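Side-chain contacts in putative nisin-resistance protein (Streptococcus agalactiae 515, PDB 4Y68), which probably confers resistance to the lantibiotic nisin by cleaving it, as a peptidase of family S41: residues R53-Q56 / I57-R61; L141-I144 / L145-S149; A230-T233 / F234-F237. All coordinates share one frame; numbering follows the deposited sequence.

Interaction 1 (R53-Q56 / I57-R61); sequences RQWQ and IIRQR
R59 lies one helical turn beyond W55 and meets it twice, through the backbone and over the indole. The backbone link is the firm one: R59 N donates to W55 O at 2.9 Å, with an N-H...O angle of 154° and the donor in the carbonyl plane. R59 CB also sits over one face of the six-membered ring as a CH-pi contact, 4.2 Å from the centroid and 18° off its normal. R59 CD then passes the rim, 3.9 Å from W55 CZ2. With R59 CG anti to the backbone N (chi1 163°) and the chain extended as far as NE, the methylenes run across the indole and carry the guanidinium past it, its plane tilted well away from that of the ring.

The polar ends of W55 and R59 lead to carboxylates. E44 OE1 on helix 32-46 accepts a hydrogen bond from W55 NE1 and forms a salt bridge with R59 NH1. R59 NH2 forms a salt bridge with D41 on the same helix, and NE another with E63 further along its own. R59 therefore uses all three of its guanidinium nitrogens.

The first turn is looser. I58 N reaches Q54 O at 3.4 Å, a weak bond although fairly straight, and I58 CG1 lies 3.5 Å from that same oxygen. I58 also packs on Y85 and E81 of helix 72-87. The local geometry at the Q56-I57 junction is doubtful, so the approach of R53 NH1 to I57 CD1, at 3.8 Å, carries little weight.

The chemistry implies a two-part hold: the buried indole supports the aliphatic part of R59 and shares an acceptor with its charged end, which ties the start of helix 55-66 to helix 32-46.

Interaction 2 (L141-I144 / L145-S149); sequences LQNI and LMEKS
Q142 O takes the shortest sound bond of this turn, from M146 N at 2.8 Å, nearly along the C=O axis. The two side chains run alongside each other in the same direction: Q142 CG is anti to its backbone N (chi1 176°) and the chain bends at chi2, which lays OE1 3.6 Å from M146 CG.

One position along, E147 N donates to N143 O at 2.9 Å. Here the side chains cross at about a right angle, and the nearest side-chain atom to N143 ND2 is the methylene E147 CG, at 3.8 Å. L145 N closes the neighbouring turn on L141 O at 3.0 Å. The last bond, K148 N to I144 O, is weak at 3.4 Å, and K148 CB and CG crowd round that same oxygen.

L141 and I144 face strand 118-122, the strand that precedes this helix in its beta-alpha-beta unit, while Q142 leans on I206 and T210. Between Q142 and M146, and between N143 and E147, carbons pass amides, so the hold comes from main-chain bonds, and these weaken where the helix gives way to the link toward strand 152-156.

Interaction 3 (A230-T233 / F234-F237); sequences AEMT and FLSF
S236 meets M232, and F237 meets T233, through two similar first torsions: S236 chi1 at -55° and F237 chi1 at -69° each set the side chain anti to its own carbonyl carbon. The first folds the serine hydroxyl back onto the preceding turn, the second lays the phenyl ring alongside T233.

S236 OG donates to M232 O at 2.8 Å, in the carbonyl plane. S236 N points at the same oxygen but makes only a weak bond, 3.2 Å long, and a second weak one to T233 O. The hydroxyl thus takes the better share of a carbonyl that the backbone N-H reaches poorly. T233 O meets F237 as well: ring atom CD2 comes edge-on, near the ring plane, 3.2 Å from that oxygen. T233 CG2 and F237 CE2 lie 4.1 Å apart, the two side chains extending in a common direction. T233 OG1 is hydrogen-bonded to S229 O.

Upstream the helix is regular, with F234 N bonded to A230 O at 2.8 Å and L235 N to E231 O at 2.8 Å. L235 CG rests 3.4 Å from E231 O, and M232 SD makes a looser apolar contact with L235 CD1. The E231 carboxylate itself leads elsewhere: OE1 accepts from S228 N and Y253 N, OE2 from T250 OG1 and G252 N, so it pins the start of the helix to the 250-253 loop.

All of this is buried, between helix 165-171, strand 180-185 and strand 218-222. The edge of F237 is simply a close neighbour of T233 O. For M232 O the chemistry implies more: S236 OG supplies this buried oxygen with a good partner where the backbone bonds become weak.

In the fold
All three contacts are turns within a helix, but they sit at different depths. Interaction 1 is on the surface, its centre about 29 Å from the centre of the chain, in the N-terminal helices; R59 anchors it by pairing with carboxylates of its own helix and of helix 32-46. Interactions 2 and 3 both belong to beta-alpha-beta units of the mixed beta-sheet, in the S41 peptidase part of the chain, with their nearest atoms about 7 Å apart. The 141-149 turn is partly buried, leaning on strand 118-122 while its charged end is more open. The 230-237 turn is wholly buried, and a serine hydroxyl and a carboxylate satisfy backbone groups there. Interactions 1 and 2 lie on opposite sides of the chain's centre, 52 Å apart between centres.

Interaction 1 (R53-Q56 / I57-R61)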
loop_
_atom_site.group_PDB
_atom_site.type_symbol
_atom_site.label_atom_id
_atom_site.label_comp_id
_atom_site.label_asym_id
_atom_site.label_seq_id
_atom_site.Cartn_x
_atom_site.Cartn_y
_atom_site.Cartn_z
ATOM N N ARG A 53 16.726 12.579 21.284
ATOM C CA ARG A 53 18.025 12.106 21.753
ATOM C C ARG A 53 18.448 10.777 21.151
ATOM O O ARG A 53 19.591 10.637 20.732
ATOM C CB ARG A 53 18.035 11.990 23.280
ATOM C CG ARG A 53 19.429 11.790 23.877
ATOM C CD ARG A 53 20.207 13.129 24.000
ATOM N NE ARG A 53 21.225 13.020 25.048
ATOM C CZ ARG A 53 22.510 12.756 24.830
ATOM N NH1 ARG A 53 22.977 12.620 23.588
ATOM N NH2 ARG A 53 23.338 12.653 25.862
ATOM N N GLN A 54 17.569 9.779 21.117
ATOM C CA GLN A 54 18.002 8.521 20.507
ATOM C C GLN A 54 18.255 8.681 18.998
ATOM O O GLN A 54 19.156 8.046 18.446
ATOM C CB GLN A 54 16.987 7.410 20.749
ATOM C CG GLN A 54 16.644 7.214 22.209
ATOM C CD GLN A 54 17.887 6.976 23.050
ATOM O OE1 GLN A 54 18.795 6.245 22.637
ATOM N NE2 GLN A 54 17.946 7.610 24.223
ATOM N N TRP A 55 17.471 9.520 18.326
ATOM C CA TRP A 55 17.631 9.665 16.881
ATOM C C TRP A 55 19.004 10.203 16.504
ATOM O O TRP A 55 19.668 9.641 15.653
ATOM C CB TRP A 55 16.560 10.579 16.302
ATOM C CG TRP A 55 16.956 11.146 14.980
ATOM C CD1 TRP A 55 17.238 12.464 14.695
ATOM C CD2 TRP A 55 17.144 10.415 13.751
ATOM N NE1 TRP A 55 17.569 12.586 13.366
ATOM C CE2 TRP A 55 17.515 11.351 12.763
ATOM C CE3 TRP A 55 17.025 9.059 13.394
ATOM C CZ2 TRP A 55 17.769 10.977 11.432
ATOM C CZ3 TRP A 55 17.279 8.687 12.083
ATOM C CH2 TRP A 55 17.656 9.639 11.116
ATOM N N GLN A 56 19.434 11.317 17.087
ATOM C CA GLN A 56 20.835 11.706 16.878
ATOM C C GLN A 56 21.564 10.796 17.807
ATOM O O GLN A 56 20.999 10.426 18.798
ATOM C CB GLN A 56 21.085 13.162 17.204
ATOM C CG GLN A 56 20.685 13.504 18.587
ATOM C CD GLN A 56 19.561 14.500 18.601
ATOM O OE1 GLN A 56 19.110 14.947 17.534
ATOM N NE2 GLN A 56 19.093 14.867 19.811
ATOM N N ILE A 57 22.787 10.416 17.515
ATOM C CA ILE A 57 23.427 9.262 18.203
ATOM C C ILE A 57 23.375 8.159 17.209
ATOM O O ILE A 57 24.415 7.746 16.708
ATOM C CB ILE A 57 22.756 8.742 19.522
ATOM C CG1 ILE A 57 22.927 9.714 20.697
ATOM C CG2 ILE A 57 23.336 7.369 19.923
ATOM C CD1 ILE A 57 22.098 9.315 21.922
ATOM N N ILE A 58 22.159 7.686 16.907
ATOM C CA ILE A 58 22.008 6.751 15.796
ATOM C C ILE A 58 22.470 7.451 14.526
ATOM O O ILE A 58 23.286 6.911 13.772
ATOM C CB ILE A 58 20.570 6.242 15.631
ATOM C CG1 ILE A 58 20.237 5.236 16.732
ATOM C CG2 ILE A 58 20.411 5.555 14.285
ATOM C CD1 ILE A 58 18.728 4.892 16.809
ATOM N N ARG A 59 21.998 8.677 14.323
ATOM C CA ARG A 59 22.377 9.423 13.136
ATOM C C ARG A 59 23.867 9.781 13.166
ATOM O O ARG A 59 24.575 9.625 12.164
ATOM C CB ARG A 59 21.537 10.697 12.984
ATOM C CG ARG A 59 22.172 11.675 12.009
ATOM C CD ARG A 59 21.255 12.804 11.549
ATOM N NE ARG A 59 21.677 13.299 10.236
ATOM C CZ ARG A 59 20.992 14.186 9.512
ATOM N NH1 ARG A 59 19.866 14.705 9.982
ATOM N NH2 ARG A 59 21.432 14.558 8.319
ATOM N N GLN A 60 24.339 10.267 14.312
ATOM C CA GLN A 60 25.755 10.593 14.471
ATOM C C GLN A 60 26.607 9.357 14.225
ATOM O O GLN A 60 27.595 9.410 13.495
ATOM C CB GLN A 60 26.029 11.181 15.865
ATOM C CG GLN A 60 27.512 11.267 16.253
ATOM C CD GLN A 60 28.034 9.998 16.950
ATOM O OE1 GLN A 60 27.262 9.208 17.533
ATOM N NE2 GLN A 60 29.351 9.799 16.892
ATOM N N ARG A 61 26.209 8.231 14.809
ATOM C CA ARG A 61 26.965 6.998 14.624
ATOM C C ARG A 61 27.000 6.605 13.150
ATOM O O ARG A 61 27.991 6.062 12.646
ATOM C CB ARG A 61 26.370 5.861 15.450
ATOM C CG ARG A 61 27.112 4.550 15.236
ATOM C CD ARG A 61 26.768 3.498 16.295
ATOM N NE ARG A 61 25.354 3.140 16.283
ATOM C CZ ARG A 61 24.497 3.444 17.249
ATOM N NH1 ARG A 61 24.907 4.098 18.324
ATOM N NH2 ARG A 61 23.229 3.081 17.144
#

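Interaction 2 (L141-I144 / L145-S149)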
loop_
_atom_site.group_PDB
_atom_site.type_symbol
_atom_site.label_atom_id
_atom_site.label_comp_id
_atom_site.label_asym_id
_atom_site.label_seq_id
_atom_site.Cartn_x
_atom_site.Cartn_y
_atom_site.Cartn_z
ATOM N N LEU A 141 -10.307 -5.802 -13.271
ATOM C CA LEU A 141 -11.224 -5.691 -12.149
ATOM C C LEU A 141 -12.506 -4.992 -12.583
ATOM O O LEU A 141 -13.612 -5.478 -12.339
ATOM C CB LEU A 141 -10.576 -4.932 -10.988
ATOM C CG LEU A 141 -9.743 -5.809 -10.061
ATOM C CD1 LEU A 141 -8.885 -4.978 -9.139
ATOM C CD2 LEU A 141 -10.665 -6.705 -9.254
ATOM N N GLN A 142 -12.337 -3.838 -13.216
ATOM C CA GLN A 142 -13.444 -3.080 -13.765
ATOM C C GLN A 142 -14.371 -3.993 -14.592
ATOM O O GLN A 142 -15.578 -4.019 -14.368
ATOM C CB GLN A 142 -12.900 -1.931 -14.607
ATOM C CG GLN A 142 -13.934 -1.099 -15.324
ATOM C CD GLN A 142 -14.452 0.039 -14.490
ATOM O OE1 GLN A 142 -14.841 -0.135 -13.328
ATOM N NE2 GLN A 142 -14.460 1.226 -15.074
ATOM N N ASN A 143 -13.810 -4.771 -15.514
ATOM C CA ASN A 143 -14.648 -5.629 -16.345
ATOM C C ASN A 143 -15.461 -6.599 -15.523
ATOM O O ASN A 143 -16.654 -6.771 -15.762
ATOM C CB ASN A 143 -13.837 -6.419 -17.360
ATOM C CG ASN A 143 -14.702 -7.433 -18.109
ATOM O OD1 ASN A 143 -14.936 -8.547 -17.630
ATOM N ND2 ASN A 143 -15.214 -7.033 -19.271
ATOM N N ILE A 144 -14.816 -7.227 -14.550
ATOM C CA ILE A 144 -15.504 -8.189 -13.702
ATOM C C ILE A 144 -16.665 -7.550 -12.982
ATOM O O ILE A 144 -17.755 -8.104 -12.964
ATOM C CB ILE A 144 -14.570 -8.816 -12.661
ATOM C CG1 ILE A 144 -13.556 -9.736 -13.360
ATOM C CG2 ILE A 144 -15.404 -9.557 -11.596
ATOM C CD1 ILE A 144 -12.482 -10.280 -12.436
ATOM N N LEU A 145 -16.423 -6.376 -12.400
ATOM C CA LEU A 145 -17.413 -5.718 -11.552
ATOM C C LEU A 145 -18.540 -5.085 -12.369
ATOM O O LEU A 145 -19.680 -5.069 -11.921
ATOM C CB LEU A 145 -16.745 -4.651 -10.672
ATOM C CG LEU A 145 -15.807 -5.155 -9.563
ATOM C CD1 LEU A 145 -15.046 -4.015 -8.889
ATOM C CD2 LEU A 145 -16.571 -5.950 -8.532
ATOM N N MET A 146 -18.221 -4.582 -13.564
ATOM C CA MET A 146 -19.197 -3.841 -14.371
ATOM C C MET A 146 -19.971 -4.716 -15.383
ATOM O O MET A 146 -21.146 -4.459 -15.651
ATOM C CB MET A 146 -18.505 -2.685 -15.114
ATOM C CG MET A 146 -18.003 -1.528 -14.207
ATOM S SD MET A 146 -19.261 -0.622 -13.254
ATOM C CE MET A 146 -20.354 -0.029 -14.548
ATOM N N GLU A 147 -19.327 -5.745 -15.924
ATOM C CA GLU A 147 -19.933 -6.551 -16.982
ATOM C C GLU A 147 -20.290 -7.996 -16.619
ATOM O O GLU A 147 -20.676 -8.771 -17.489
ATOM C CB GLU A 147 -18.999 -6.577 -18.170
ATOM C CG GLU A 147 -18.469 -5.210 -18.509
ATOM C CD GLU A 147 -18.610 -4.927 -19.961
ATOM O OE1 GLU A 147 -19.510 -5.529 -20.573
ATOM O OE2 GLU A 147 -17.827 -4.124 -20.499
ATOM N N LYS A 148 -20.141 -8.377 -15.356
ATOM C CA LYS A 148 -20.520 -9.721 -14.956
ATOM C C LYS A 148 -21.791 -9.648 -14.143
ATOM O O LYS A 148 -22.164 -8.594 -13.627
ATOM C CB LYS A 148 -19.430 -10.413 -14.141
ATOM C CG LYS A 148 -18.110 -10.629 -14.871
ATOM C CD LYS A 148 -18.231 -11.587 -16.037
ATOM C CE LYS A 148 -16.843 -12.040 -16.469
ATOM N NZ LYS A 148 -16.855 -12.751 -17.762
ATOM N N SER A 149 -22.457 -10.782 -14.023
ATOM C CA SER A 149 -23.710 -10.826 -13.305
ATOM C C SER A 149 -23.516 -11.461 -11.929
ATOM O O SER A 149 -22.932 -12.542 -11.814
ATOM C CB SER A 149 -24.738 -11.596 -14.128
ATOM O OG SER A 149 -25.727 -12.148 -13.292
#

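Interaction 3 (A230-T233 / F234-F237)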
loop_
_atom_site.group_PDB
_atom_site.type_symbol
_atom_site.label_atom_id
_atom_site.label_comp_id
_atom_site.label_asym_id
_atom_site.label_seq_id
_atom_site.Cartn_x
_atom_site.Cartn_y
_atom_site.Cartn_z
ATOM N N ALA A 230 -2.487 -3.000 0.468
ATOM C CA ALA A 230 -3.604 -3.910 0.610
ATOM C C ALA A 230 -4.363 -3.587 1.881
ATOM O O ALA A 230 -5.586 -3.653 1.906
ATOM C CB ALA A 230 -3.112 -5.368 0.626
ATOM N N GLU A 231 -3.634 -3.250 2.947
ATOM C CA GLU A 231 -4.297 -2.862 4.185
ATOM C C GLU A 231 -5.044 -1.523 4.007
ATOM O O GLU A 231 -6.166 -1.386 4.461
ATOM C CB GLU A 231 -3.300 -2.770 5.321
ATOM C CG GLU A 231 -2.852 -4.108 5.825
ATOM C CD GLU A 231 -1.800 -3.977 6.874
ATOM O OE1 GLU A 231 -0.669 -3.541 6.530
ATOM O OE2 GLU A 231 -2.115 -4.277 8.042
ATOM N N MET A 232 -4.432 -0.564 3.311
ATOM C CA MET A 232 -5.092 0.724 3.075
ATOM C C MET A 232 -6.250 0.599 2.085
ATOM O O MET A 232 -7.194 1.389 2.135
ATOM C CB MET A 232 -4.099 1.780 2.579
ATOM C CG MET A 232 -3.723 2.789 3.687
ATOM S SD MET A 232 -2.872 1.945 5.041
ATOM C CE MET A 232 -1.336 1.654 4.148
ATOM N N THR A 233 -6.167 -0.377 1.182
ATOM C CA THR A 233 -7.305 -0.742 0.361
ATOM C C THR A 233 -8.406 -1.325 1.234
ATOM O O THR A 233 -9.576 -0.982 1.064
ATOM C CB THR A 233 -6.934 -1.752 -0.738
ATOM O OG1 THR A 233 -6.040 -1.120 -1.643
ATOM C CG2 THR A 233 -8.187 -2.189 -1.511
ATOM N N PHE A 234 -8.031 -2.212 2.155
ATOM C CA PHE A 234 -8.983 -2.735 3.126
ATOM C C PHE A 234 -9.628 -1.596 3.912
ATOM O O PHE A 234 -10.823 -1.590 4.083
ATOM C CB PHE A 234 -8.295 -3.714 4.094
ATOM C CG PHE A 234 -9.227 -4.366 5.088
ATOM C CD1 PHE A 234 -10.584 -4.459 4.843
ATOM C CD2 PHE A 234 -8.739 -4.889 6.271
ATOM C CE1 PHE A 234 -11.438 -5.057 5.758
ATOM C CE2 PHE A 234 -9.589 -5.492 7.195
ATOM C CZ PHE A 234 -10.938 -5.573 6.934
ATOM N N LEU A 235 -8.837 -0.634 4.400
ATOM C CA LEU A 235 -9.412 0.475 5.170
ATOM C C LEU A 235 -10.429 1.277 4.362
ATOM O O LEU A 235 -11.384 1.799 4.915
ATOM C CB LEU A 235 -8.314 1.412 5.681
ATOM C CG LEU A 235 -7.485 0.768 6.784
ATOM C CD1 LEU A 235 -6.467 1.755 7.374
ATOM C CD2 LEU A 235 -8.432 0.247 7.855
ATOM N N SER A 236 -10.226 1.362 3.052
ATOM C CA SER A 236 -11.100 2.164 2.201
ATOM C C SER A 236 -12.535 1.630 2.138
ATOM O O SER A 236 -13.425 2.345 1.700
ATOM C CB SER A 236 -10.542 2.237 0.788
ATOM O OG SER A 236 -9.222 2.712 0.791
ATOM N N PHE A 237 -12.740 0.378 2.554
ATOM C CA PHE A 237 -14.084 -0.223 2.636
ATOM C C PHE A 237 -14.684 -0.162 4.038
ATOM O O PHE A 237 -15.856 -0.495 4.223
ATOM C CB PHE A 237 -14.062 -1.691 2.187
ATOM C CG PHE A 237 -13.806 -1.877 0.710
ATOM C CD1 PHE A 237 -14.861 -2.005 -0.180
ATOM C CD2 PHE A 237 -12.509 -1.934 0.216
ATOM C CE1 PHE A 237 -14.637 -2.181 -1.538
ATOM C CE2 PHE A 237 -12.272 -2.101 -1.136
ATOM C CZ PHE A 237 -13.346 -2.233 -2.023
#